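Local coordinates for penicillin binding protein 2X (Streptococcus thermophilus, PDB 5U47), which probably cross-links the peptides of adjacent glycan strands in septal cell-wall peptidoglycan as a transpeptidase, a type of enzyme that beta-lactams inactivate by acylating a serine, at residues K551-N554 against N555-A559; G477-P480 against E481-T484; P293-T296 against M297-M300; G491-I494 against I495-G498. The protein carries 1 engineered substitution. All coordinates share one frame; numbering follows the deposited sequence.

Contact 1 of 4, residues K551-N554 against N555-A559; sequences KTWN and NNFFA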
ATOM      1  N   LYS A 551     -13.400   0.888  23.133  1.00 42.06           N
ATOM      2  CA  LYS A 551     -14.226   1.175  24.318  1.00 47.03           C
ATOM      3  C   LYS A 551     -14.678  -0.120  24.968  1.00 46.59           C
ATOM      4  O   LYS A 551     -14.710  -0.218  26.191  1.00 48.69           O
ATOM      5  CB  LYS A 551     -15.494   1.971  23.980  1.00 51.56           C
ATOM      6  CG  LYS A 551     -15.430   3.476  24.175  1.00 56.68           C
ATOM      7  CD  LYS A 551     -14.532   4.168  23.185  1.00 58.71           C
ATOM      8  CE  LYS A 551     -14.567   5.673  23.399  1.00 62.93           C
ATOM      9  NZ  LYS A 551     -13.598   6.379  22.513  1.00 64.82           N
ATOM     10  N   THR A 552     -15.063  -1.080  24.126  1.00 44.16           N
ATOM     11  CA  THR A 552     -15.541  -2.392  24.547  1.00 44.52           C
ATOM     12  C   THR A 552     -14.623  -3.409  23.904  1.00 42.15           C
ATOM     13  O   THR A 552     -14.367  -3.324  22.693  1.00 41.56           O
ATOM     14  CB  THR A 552     -16.990  -2.641  24.052  1.00 45.89           C
ATOM     15  OG1 THR A 552     -17.822  -1.531  24.394  1.00 48.86           O
ATOM     16  CG2 THR A 552     -17.580  -3.909  24.671  1.00 47.45           C
ATOM     17  N   TRP A 553     -14.101  -4.356  24.690  1.00 42.12           N
ATOM     18  CA  TRP A 553     -13.183  -5.359  24.128  1.00 40.21           C
ATOM     19  C   TRP A 553     -13.344  -6.777  24.660  1.00 41.80           C
ATOM     20  O   TRP A 553     -13.585  -6.994  25.832  1.00 43.55           O
ATOM     21  CB  TRP A 553     -11.712  -4.957  24.319  1.00 38.13           C
ATOM     22  CG  TRP A 553     -10.827  -5.979  23.675  1.00 36.03           C
ATOM     23  CD1 TRP A 553     -10.025  -6.901  24.293  1.00 36.42           C
ATOM     24  CD2 TRP A 553     -10.748  -6.248  22.283  1.00 32.96           C
ATOM     25  NE1 TRP A 553      -9.422  -7.706  23.355  1.00 34.57           N
ATOM     26  CE2 TRP A 553      -9.851  -7.324  22.112  1.00 32.52           C
ATOM     27  CE3 TRP A 553     -11.338  -5.676  21.156  1.00 32.16           C
ATOM     28  CZ2 TRP A 553      -9.537  -7.829  20.871  1.00 30.72           C
ATOM     29  CZ3 TRP A 553     -11.025  -6.178  19.914  1.00 30.22           C
ATOM     30  CH2 TRP A 553     -10.122  -7.239  19.778  1.00 30.88           C
ATOM     31  N   ASN A 554     -13.154  -7.726  23.755  1.00 40.87           N
ATOM     32  CA  ASN A 554     -13.171  -9.137  24.047  1.00 41.47           C
ATOM     33  C   ASN A 554     -12.465  -9.775  22.852  1.00 37.69           C
ATOM     34  O   ASN A 554     -12.745  -9.408  21.717  1.00 35.51           O
ATOM     35  CB  ASN A 554     -14.619  -9.623  24.165  1.00 44.37           C
ATOM     36  CG  ASN A 554     -14.723 -11.079  24.554  1.00 46.22           C
ATOM     37  OD1 ASN A 554     -13.982 -11.934  24.059  1.00 45.47           O
ATOM     38  ND2 ASN A 554     -15.675 -11.374  25.420  1.00 49.18           N
ATOM     39  N   ASN A 555     -11.558 -10.714  23.090  1.00 36.57           N
ATOM     40  CA  ASN A 555     -10.860 -11.366  21.973  1.00 36.39           C
ATOM     41  C   ASN A 555     -11.800 -12.002  20.954  1.00 33.83           C
ATOM     42  O   ASN A 555     -11.457 -12.104  19.786  1.00 30.94           O
ATOM     43  CB  ASN A 555      -9.808 -12.363  22.464  1.00 38.39           C
ATOM     44  CG  ASN A 555      -8.533 -11.680  22.935  1.00 39.55           C
ATOM     45  OD1 ASN A 555      -8.217 -10.566  22.515  1.00 40.24           O
ATOM     46  ND2 ASN A 555      -7.777 -12.359  23.784  1.00 41.37           N
ATOM     47  N   ASN A 556     -12.992 -12.393  21.399  1.00 34.58           N
ATOM     48  CA  ASN A 556     -14.006 -12.969  20.527  1.00 35.06           C
ATOM     49  C   ASN A 556     -14.388 -12.037  19.383  1.00 32.47           C
ATOM     50  O   ASN A 556     -14.895 -12.504  18.353  1.00 31.46           O
ATOM     51  CB  ASN A 556     -15.274 -13.309  21.327  1.00 40.05           C
ATOM     52  CG  ASN A 556     -15.040 -14.395  22.369  1.00 44.17           C
ATOM     53  OD1 ASN A 556     -14.063 -15.134  22.296  1.00 48.23           O
ATOM     54  ND2 ASN A 556     -15.938 -14.489  23.351  1.00 47.22           N
ATOM     55  N   PHE A 557     -14.163 -10.732  19.550  1.00 31.22           N
ATOM     56  CA  PHE A 557     -14.504  -9.793  18.484  1.00 30.99           C
ATOM     57  C   PHE A 557     -13.695 -10.014  17.222  1.00 29.52           C
ATOM     58  O   PHE A 557     -14.158  -9.645  16.147  1.00 28.98           O
ATOM     59  CB  PHE A 557     -14.370  -8.321  18.896  1.00 32.23           C
ATOM     60  CG  PHE A 557     -15.327  -7.879  19.981  1.00 33.92           C
ATOM     61  CD1 PHE A 557     -16.587  -8.440  20.118  1.00 35.62           C
ATOM     62  CD2 PHE A 557     -14.989  -6.810  20.801  1.00 34.88           C
ATOM     63  CE1 PHE A 557     -17.457  -8.001  21.105  1.00 38.12           C
ATOM     64  CE2 PHE A 557     -15.867  -6.357  21.784  1.00 36.41           C
ATOM     65  CZ  PHE A 557     -17.099  -6.955  21.936  1.00 37.73           C
ATOM     66  N   PHE A 558     -12.505 -10.607  17.334  1.00 28.13           N
ATOM     67  CA  PHE A 558     -11.709 -10.870  16.135  1.00 27.35           C
ATOM     68  C   PHE A 558     -12.413 -11.813  15.166  1.00 27.22           C
ATOM     69  O   PHE A 558     -12.158 -11.762  13.961  1.00 26.71           O
ATOM     70  CB  PHE A 558     -10.320 -11.424  16.465  1.00 26.49           C
ATOM     71  CG  PHE A 558      -9.362 -10.411  17.009  1.00 26.55           C
ATOM     72  CD1 PHE A 558      -9.143  -9.212  16.347  1.00 26.28           C
ATOM     73  CD2 PHE A 558      -8.610 -10.691  18.140  1.00 27.95           C
ATOM     74  CE1 PHE A 558      -8.235  -8.282  16.832  1.00 27.04           C
ATOM     75  CE2 PHE A 558      -7.678  -9.775  18.624  1.00 28.21           C
ATOM     76  CZ  PHE A 558      -7.491  -8.566  17.972  1.00 26.94           C
ATOM     77  N   ALA A 559     -13.299 -12.660  15.686  1.00 28.93           N
ATOM     78  CA  ALA A 559     -14.042 -13.596  14.843  1.00 28.73           C
ATOM     79  C   ALA A 559     -14.939 -12.858  13.855  1.00 29.32           C
ATOM     80  O   ALA A 559     -15.250 -13.378  12.796  1.00 29.07           O
ATOM     81  CB  ALA A 559     -14.862 -14.535  15.679  1.00 31.23           C
TER
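Asn554 and Phe557 close a backbone turn between 551-554 and 555-559. The bond from Phe557 N to Asn554 O is 2.9 Å long. Thr552 to Asn554 are extended, and from Asn555 onward the chain takes helical phi/psi values. The Asn554 side chain adds a second link. Its CG lies anti to the backbone N (chi1 -177°), and OD1 accepts from Asn556 N at 2.9 Å. This nearly straight bond makes an Asx turn.

Three aromatic side chains, Trp553, Phe557 and Phe558, cluster beside the turn. Trp553 presents two different parts of its ring system. Its far edge, at CZ2 and CH2, stands on the face of Phe558 in an edge-to-face pair, with CH2 3.5 Å from Phe558 CZ. Its own six-membered face receives the edge of Phe557 in an offset edge-to-face pair, planes at 80°. Phe557 is used on a face too: Asn554 CB sits over the ring centre in a CH-pi contact, 4.2 Å from the centroid. Thr552 O approaches the edge of the same ring at CE2. On the indole nitrogen, Trp553 NE1 donates to Asn555 OD1 at 3.2 Å. That bond is bent, and the donor lies above the amide carbonyl plane.

The cluster lies in the connection from strand 541-548 to helix 558-572. Phe557 joins it to helix 224-241, and Trp553 and Phe558 join it to strand 526-534. As in other penicillin-binding transpeptidases, helices 224-241 and 558-572 pack on the five-stranded antiparallel sheet.

Contact 2 of 4, residues G477-P480 against E481-T484; sequences GTDP and EFGT. With ACT (acetate ion), chain D.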
ATOM      1  N   GLY A 477      -4.839 -20.769  19.596  1.00 30.41           N
ATOM      2  CA  GLY A 477      -6.260 -20.883  19.329  1.00 30.29           C
ATOM      3  C   GLY A 477      -6.946 -22.117  19.917  1.00 32.12           C
ATOM      4  O   GLY A 477      -8.112 -22.028  20.338  1.00 32.24           O
ATOM      5  N   THR A 478      -6.225 -23.245  19.996  1.00 32.77           N
ATOM      6  CA  THR A 478      -6.826 -24.523  20.413  1.00 34.90           C
ATOM      7  C   THR A 478      -6.672 -24.995  21.872  1.00 37.32           C
ATOM      8  O   THR A 478      -7.452 -25.842  22.315  1.00 39.31           O
ATOM      9  CB  THR A 478      -6.293 -25.673  19.529  1.00 34.78           C
ATOM     10  OG1 THR A 478      -4.874 -25.808  19.697  1.00 32.71           O
ATOM     11  CG2 THR A 478      -6.626 -25.420  18.069  1.00 33.95           C
ATOM     12  N   ASP A 479      -5.700 -24.452  22.603  1.00 37.42           N
ATOM     13  CA  ASP A 479      -5.434 -24.878  23.979  1.00 39.34           C
ATOM     14  C   ASP A 479      -6.502 -24.335  24.957  1.00 40.37           C
ATOM     15  O   ASP A 479      -6.491 -23.145  25.282  1.00 38.83           O
ATOM     16  CB  ASP A 479      -4.025 -24.435  24.386  1.00 38.81           C
ATOM     17  CG  ASP A 479      -3.551 -25.077  25.686  1.00 41.24           C
ATOM     18  OD1 ASP A 479      -4.380 -25.300  26.594  1.00 40.81           O
ATOM     19  OD2 ASP A 479      -2.329 -25.339  25.795  1.00 41.97           O
ATOM     20  N   PRO A 480      -7.411 -25.211  25.448  1.00 42.10           N
ATOM     21  CA  PRO A 480      -8.477 -24.709  26.320  1.00 44.28           C
ATOM     22  C   PRO A 480      -8.022 -24.124  27.645  1.00 45.93           C
ATOM     23  O   PRO A 480      -8.771 -23.380  28.267  1.00 46.57           O
ATOM     24  CB  PRO A 480      -9.358 -25.956  26.567  1.00 45.51           C
ATOM     25  CG  PRO A 480      -8.993 -26.890  25.465  1.00 45.98           C
ATOM     26  CD  PRO A 480      -7.527 -26.665  25.273  1.00 44.09           C
ATOM     27  N   GLU A 481      -6.811 -24.447  28.071  1.00 47.33           N
ATOM     28  CA  GLU A 481      -6.327 -23.945  29.337  1.00 49.40           C
ATOM     29  C   GLU A 481      -5.490 -22.678  29.157  1.00 46.87           C
ATOM     30  O   GLU A 481      -5.695 -21.687  29.864  1.00 45.98           O
ATOM     31  CB  GLU A 481      -5.506 -25.034  30.028  1.00 54.01           C
ATOM     32  CG  GLU A 481      -5.078 -24.715  31.455  1.00 58.16           C
ATOM     33  CD  GLU A 481      -6.244 -24.538  32.415  1.00 62.55           C
ATOM     34  OE1 GLU A 481      -7.307 -25.182  32.231  1.00 65.79           O
ATOM     35  OE2 GLU A 481      -6.082 -23.762  33.375  1.00 65.52           O
ATOM     36  N   PHE A 482      -4.574 -22.712  28.190  1.00 43.05           N
ATOM     37  CA  PHE A 482      -3.610 -21.632  27.996  1.00 41.98           C
ATOM     38  C   PHE A 482      -3.801 -20.711  26.813  1.00 38.45           C
ATOM     39  O   PHE A 482      -3.330 -19.590  26.870  1.00 38.42           O
ATOM     40  CB  PHE A 482      -2.186 -22.222  27.934  1.00 42.98           C
ATOM     41  CG  PHE A 482      -1.785 -22.930  29.197  1.00 45.59           C
ATOM     42  CD1 PHE A 482      -1.357 -22.205  30.301  1.00 46.10           C
ATOM     43  CD2 PHE A 482      -1.857 -24.316  29.294  1.00 47.75           C
ATOM     44  CE1 PHE A 482      -1.008 -22.841  31.481  1.00 48.09           C
ATOM     45  CE2 PHE A 482      -1.506 -24.962  30.479  1.00 49.40           C
ATOM     46  CZ  PHE A 482      -1.078 -24.223  31.568  1.00 49.33           C
ATOM     47  N   GLY A 483      -4.490 -21.160  25.766  1.00 36.70           N
ATOM     48  CA  GLY A 483      -4.642 -20.353  24.552  1.00 35.10           C
ATOM     49  C   GLY A 483      -5.433 -19.073  24.735  1.00 35.27           C
ATOM     50  O   GLY A 483      -6.597 -19.110  25.137  1.00 34.46           O
ATOM     51  N   THR A 484      -4.808 -17.940  24.422  1.00 34.28           N
ATOM     52  CA  THR A 484      -5.460 -16.640  24.548  1.00 34.74           C
ATOM     53  C   THR A 484      -6.546 -16.433  23.504  1.00 33.46           C
ATOM     54  O   THR A 484      -7.371 -15.540  23.650  1.00 33.57           O
ATOM     55  CB  THR A 484      -4.453 -15.489  24.411  1.00 35.65           C
ATOM     56  OG1 THR A 484      -3.729 -15.637  23.180  1.00 36.77           O
ATOM     57  CG2 THR A 484      -3.494 -15.498  25.583  1.00 37.91           C
TER
HETATM   58  C   ACT D 803      -3.683 -27.866  22.330  1.00 47.63           C
HETATM   59  O   ACT D 803      -2.608 -27.434  21.869  1.00 43.34           O
HETATM   60  OXT ACT D 803      -4.738 -27.858  21.656  1.00 46.53           O
HETATM   61  CH3 ACT D 803      -3.700 -28.423  23.728  1.00 47.25           C
HETATM   62  O   HOH W   1      -7.576 -21.050  26.696  1.00 44.52           O
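The Asp479 carboxylate and the Phe482 ring lie side by side with their planes almost perpendicular, 88° apart. Asp479 OD2 is at the ring edge, 3.7 Å from Phe482 CD2. One face of the ring carries Glu481 CG, set toward the rim. The carboxylate is approached at OD1 from two directions. Glu481 N comes close to its plane on the anti side, and Phe482 N comes from above it.

This is an Asx motif. Asp479 OD1 takes Glu481 N and Phe482 N, each at 3.0 Å, and the main-chain Asp479 O takes Gly483 N at 2.9 Å. The bond from Phe482 N is nearly straight at 170°; that from Glu481 N is more bent. With CG anti to the backbone N (chi1 -168°), the carboxylate is turned toward the amides that follow, and the two bonds to OD1 limit its rotation. Asp479 is the first residue to leave helical geometry after helix 463-478, so the motif turns the chain from that helix toward strand 486-487.

Glu481 OE2 forms a salt bridge with Arg343, against which Phe482 also packs. At the helix end, Thr478 OG1 is hydrogen-bonded to OXT of an acetate ion at 2.8 Å and also to Ile474 O. This ion probably comes from the crystallisation liquor. A water spans the turn, donating to Asp479 O at 2.8 Å and to Gly483 O at 2.7 Å.

Contact 3 of 4, residues P293-T296 against M297-M300; sequences PGST and MKVM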
ATOM      1  N   PRO A 293       4.008  -2.697  18.367  1.00 25.63           N
ATOM      2  CA  PRO A 293       3.069  -3.740  17.935  1.00 25.75           C
ATOM      3  C   PRO A 293       2.569  -4.688  18.987  1.00 26.70           C
ATOM      4  O   PRO A 293       1.534  -5.326  18.755  1.00 26.66           O
ATOM      5  CB  PRO A 293       3.876  -4.534  16.910  1.00 24.93           C
ATOM      6  CG  PRO A 293       5.260  -4.436  17.438  1.00 25.16           C
ATOM      7  CD  PRO A 293       5.392  -3.046  18.011  1.00 25.50           C
ATOM      8  N   GLY A 294       3.276  -4.807  20.120  1.00 27.35           N
ATOM      9  CA  GLY A 294       2.837  -5.729  21.153  1.00 27.73           C
ATOM     10  C   GLY A 294       3.119  -7.182  20.772  1.00 28.25           C
ATOM     11  O   GLY A 294       3.959  -7.471  19.903  1.00 25.10           O
ATOM     12  N   SER A 295       2.351  -8.078  21.380  1.00 29.14           N
ATOM     13  CA  SER A 295       2.599  -9.525  21.338  1.00 31.29           C
ATOM     14  C   SER A 295       2.639 -10.315  20.034  1.00 29.69           C
ATOM     15  O   SER A 295       3.051 -11.468  20.068  1.00 28.98           O
ATOM     16  CB  SER A 295       1.720 -10.229  22.377  1.00 32.71           C
ATOM     17  OG  SER A 295       2.263  -9.957  23.629  1.00 40.00           O
ATOM     18  N   THR A 296       2.247  -9.729  18.904  1.00 28.18           N
ATOM     19  CA  THR A 296       2.391 -10.419  17.630  1.00 27.33           C
ATOM     20  C   THR A 296       3.881 -10.533  17.336  1.00 26.73           C
ATOM     21  O   THR A 296       4.297 -11.407  16.570  1.00 26.67           O
ATOM     22  CB  THR A 296       1.703  -9.671  16.474  1.00 26.97           C
ATOM     23  OG1 THR A 296       2.158  -8.310  16.465  1.00 27.36           O
ATOM     24  CG2 THR A 296       0.194  -9.709  16.653  1.00 27.30           C
ATOM     25  N   MET A 297       4.678  -9.662  17.964  1.00 26.62           N
ATOM     26  CA  MET A 297       6.130  -9.697  17.787  1.00 27.78           C
ATOM     27  C   MET A 297       6.720 -10.997  18.375  1.00 27.86           C
ATOM     28  O   MET A 297       7.786 -11.408  17.973  1.00 27.74           O
ATOM     29  CB  MET A 297       6.816  -8.457  18.385  1.00 28.77           C
ATOM     30  CG  MET A 297       8.323  -8.392  18.181  1.00 29.70           C
ATOM     31  SD  MET A 297       8.870  -8.258  16.454  1.00 33.01           S
ATOM     32  CE  MET A 297       8.366  -6.597  16.065  1.00 31.52           C
ATOM     33  N   LYS A 298       5.998 -11.650  19.285  1.00 27.25           N
ATOM     34  CA  LYS A 298       6.427 -12.936  19.846  1.00 29.44           C
ATOM     35  C   LYS A 298       6.532 -14.026  18.778  1.00 29.32           C
ATOM     36  O   LYS A 298       7.169 -15.044  19.012  1.00 29.88           O
ATOM     37  CB  LYS A 298       5.469 -13.411  20.953  1.00 31.05           C
ATOM     38  CG  LYS A 298       5.394 -12.474  22.146  1.00 31.47           C
ATOM     39  CD  LYS A 298       4.422 -12.940  23.219  1.00 33.10           C
ATOM     40  CE  LYS A 298       4.564 -12.041  24.449  1.00 34.92           C
ATOM     41  NZ  LYS A 298       3.418 -12.083  25.365  1.00 35.11           N
ATOM     42  N   VAL A 299       5.899 -13.818  17.620  1.00 28.38           N
ATOM     43  CA  VAL A 299       5.992 -14.763  16.507  1.00 28.24           C
ATOM     44  C   VAL A 299       7.441 -14.724  16.034  1.00 28.60           C
ATOM     45  O   VAL A 299       8.071 -15.777  15.880  1.00 28.69           O
ATOM     46  CB  VAL A 299       5.016 -14.408  15.356  1.00 26.95           C
ATOM     47  CG1 VAL A 299       5.225 -15.283  14.130  1.00 27.33           C
ATOM     48  CG2 VAL A 299       3.564 -14.543  15.811  1.00 27.04           C
ATOM     49  N   MET A 300       7.961 -13.515  15.810  1.00 27.53           N
ATOM     50  CA  MET A 300       9.353 -13.349  15.388  1.00 28.57           C
ATOM     51  C   MET A 300      10.294 -13.899  16.464  1.00 29.36           C
ATOM     52  O   MET A 300      11.251 -14.606  16.145  1.00 28.95           O
ATOM     53  CB  MET A 300       9.697 -11.882  15.126  1.00 29.27           C
ATOM     54  CG  MET A 300       9.194 -11.254  13.834  1.00 30.03           C
ATOM     55  SD  MET A 300       7.412 -11.163  13.556  1.00 32.61           S
ATOM     56  CE  MET A 300       7.138 -12.676  12.684  1.00 31.08           C
TER
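Lys298 runs its side chain back alongside Ser295, one turn earlier in the chain. The Lys298 chain starts beside its own backbone N (chi1 -62°) and is extended beyond CG. This carries NZ to the serine hydroxyl, where Lys298 NZ donates to Ser295 OG at 3.0 Å. The methylenes follow the same course: Lys298 CG lies 3.3 Å from Ser295 O, and Lys298 CE lies 3.2 Å from Ser295 OG. NZ also bonds Ser354 OG and Asn356 OD1, so three oxygens hold it.

Met297 leaves in another direction. Its chain bends at chi2 and chi3 and brings the methyl CE to Pro293 CG at 4.0 Å. Thr296 O takes Val299 N at 3.1 Å and is also touched by Val299 CB and CG2. The preceding bonds, Lys298 N to Ser295 O and Met297 N to Gly294 O, have the same three-residue spacing, so a 3-10 start leads into the helix.

The spacing fits the SxxK motif of penicillin-binding transpeptidases, with Ser295 probably the serine that beta-lactams acylate. Ser295 lies in the 3-10 turn that leads into helix 297-308, and Lys298 lies in its first turn; both are buried. Lys505 of strand 503-510 touches both, and helix 356-366 adds Asn356 against Ser295 and Met359 against Lys298. Thr296, Val299 and Met300 pack on helix 416-427.

Contact 4 of 4, residues G491-I494 against I495-G498; sequences GSPI and IQVG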
ATOM      1  N   GLY A 491     -16.264 -23.594  23.776  1.00 44.45           N
ATOM      2  CA  GLY A 491     -15.463 -24.805  23.718  1.00 43.96           C
ATOM      3  C   GLY A 491     -14.779 -24.972  22.375  1.00 42.83           C
ATOM      4  O   GLY A 491     -14.682 -26.081  21.862  1.00 45.01           O
ATOM      5  N   SER A 492     -14.301 -23.873  21.799  1.00 39.50           N
ATOM      6  CA  SER A 492     -13.639 -23.937  20.488  1.00 39.16           C
ATOM      7  C   SER A 492     -12.778 -22.706  20.233  1.00 36.03           C
ATOM      8  O   SER A 492     -12.876 -21.729  20.966  1.00 34.68           O
ATOM      9  CB  SER A 492     -14.685 -24.073  19.371  1.00 39.55           C
ATOM     10  OG  SER A 492     -15.541 -22.947  19.351  1.00 39.90           O
ATOM     11  N   PRO A 493     -11.912 -22.757  19.202  1.00 35.10           N
ATOM     12  CA  PRO A 493     -11.113 -21.566  18.902  1.00 33.63           C
ATOM     13  C   PRO A 493     -11.957 -20.371  18.456  1.00 32.18           C
ATOM     14  O   PRO A 493     -13.003 -20.546  17.814  1.00 32.12           O
ATOM     15  CB  PRO A 493     -10.224 -22.014  17.739  1.00 33.29           C
ATOM     16  CG  PRO A 493     -10.165 -23.499  17.859  1.00 34.75           C
ATOM     17  CD  PRO A 493     -11.510 -23.904  18.372  1.00 36.13           C
ATOM     18  N   ILE A 494     -11.505 -19.175  18.807  1.00 31.36           N
ATOM     19  CA  ILE A 494     -12.163 -17.953  18.356  1.00 30.48           C
ATOM     20  C   ILE A 494     -12.071 -17.865  16.837  1.00 29.84           C
ATOM     21  O   ILE A 494     -13.076 -17.616  16.159  1.00 29.78           O
ATOM     22  CB  ILE A 494     -11.516 -16.700  18.976  1.00 29.85           C
ATOM     23  CG1 ILE A 494     -11.812 -16.664  20.481  1.00 31.26           C
ATOM     24  CG2 ILE A 494     -12.021 -15.428  18.292  1.00 28.51           C
ATOM     25  CD1 ILE A 494     -11.108 -15.535  21.219  1.00 31.50           C
ATOM     26  N   ILE A 495     -10.865 -18.065  16.314  1.00 29.38           N
ATOM     27  CA  ILE A 495     -10.639 -17.976  14.875  1.00 28.27           C
ATOM     28  C   ILE A 495     -10.772 -19.345  14.210  1.00 28.94           C
ATOM     29  O   ILE A 495     -10.022 -20.271  14.498  1.00 29.96           O
ATOM     30  CB  ILE A 495      -9.303 -17.284  14.554  1.00 28.53           C
ATOM     31  CG1 ILE A 495      -9.378 -15.835  15.063  1.00 29.99           C
ATOM     32  CG2 ILE A 495      -9.058 -17.279  13.043  1.00 27.76           C
ATOM     33  CD1 ILE A 495      -8.116 -15.024  14.883  1.00 31.99           C
ATOM     34  N   GLN A 496     -11.761 -19.442  13.324  1.00 28.91           N
ATOM     35  CA  GLN A 496     -12.040 -20.656  12.594  1.00 31.07           C
ATOM     36  C   GLN A 496     -12.208 -20.329  11.117  1.00 30.52           C
ATOM     37  O   GLN A 496     -12.758 -19.283  10.772  1.00 30.35           O
ATOM     38  CB  GLN A 496     -13.319 -21.316  13.137  1.00 32.72           C
ATOM     39  CG  GLN A 496     -13.215 -21.778  14.586  1.00 34.90           C
ATOM     40  CD  GLN A 496     -14.479 -22.438  15.096  1.00 37.20           C
ATOM     41  OE1 GLN A 496     -15.228 -23.044  14.330  1.00 40.69           O
ATOM     42  NE2 GLN A 496     -14.710 -22.348  16.394  1.00 37.26           N
ATOM     43  N   VAL A 497     -11.696 -21.210  10.258  1.00 30.76           N
ATOM     44  CA  VAL A 497     -11.816 -21.076   8.803  1.00 31.18           C
ATOM     45  C   VAL A 497     -12.169 -22.473   8.282  1.00 32.78           C
ATOM     46  O   VAL A 497     -11.295 -23.337   8.131  1.00 31.84           O
ATOM     47  CB  VAL A 497     -10.514 -20.539   8.179  1.00 30.30           C
ATOM     48  CG1 VAL A 497     -10.698 -20.318   6.686  1.00 30.91           C
ATOM     49  CG2 VAL A 497     -10.102 -19.231   8.846  1.00 30.55           C
ATOM     50  N   GLY A 498     -13.466 -22.711   8.060  1.00 34.78           N
ATOM     51  CA  GLY A 498     -13.935 -24.050   7.678  1.00 36.24           C
ATOM     52  C   GLY A 498     -13.452 -25.034   8.742  1.00 37.61           C
ATOM     53  O   GLY A 498     -13.603 -24.777   9.937  1.00 37.75           O
TER
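Gln496 turns its side chain back to Pro493 and makes the hydrogen bond of this contact. Gln496 NE2 donates to Pro493 O at 2.9 Å. The bond is straight (166°), lies in the carbonyl plane, and also runs close to the plane of the Gln496 amide. The side chain is extended beyond CG, which itself starts beside the backbone N (chi1 -64°). It crosses Pro493 at about a right angle. The bond fixes the turn of the amide group, and Gln496 CG also rests on the same oxygen, 3.5 Å from Pro493 O. Ser492 OG lies 3.1 Å from the same Gln496 NE2.

Ser492 and Pro493 form one strand of a small antiparallel hairpin with strand 486-487. Gly491 and Ser492 make a G1 beta bulge there, and Gly491 has the positive phi that suits its place. Ile494 is still backbone-bonded to Leu485; beyond it the chain heads for strand 503-510.

Apolar contact comes next. Ile494 CG2 and Ile495 CG1 are 4.2 Å apart, the two side chains meeting at a slant. Ile495 packs on Val530 of strand 526-534 and on Val562 of helix 558-572.

Polar neighbours surround the same residues. Ile494 packs against the side chains of Asn555 and Asn556. Backbone polar atoms are held from helix 558-572: Ile494 O accepts from Asn563 ND2, and Gly498 N donates to Glu567 OE2.

How the contacts relate
All four contacts are local and lie in the transpeptidase domain, but at different depths. Contact 3 is buried and holds the probable SxxK pair, its lysine held by hydroxyl and amide oxygens. Contacts 1 and 2 lie at the surface. Both use an Asx side chain in a turn, entering a helix in contact 1 and leaving one in contact 2. Only contact 1 adds an aromatic cluster. The two meet at a weak hydrogen bond from Asn555 to Thr484. Contact 4, partly buried, relies on one glutamine-to-carbonyl bond and isoleucine packing. It touches both: Pro493 packs on Gly477 and Thr478, and Ile494 against Asn555 and Asn556. Contact 3 touches none of the others.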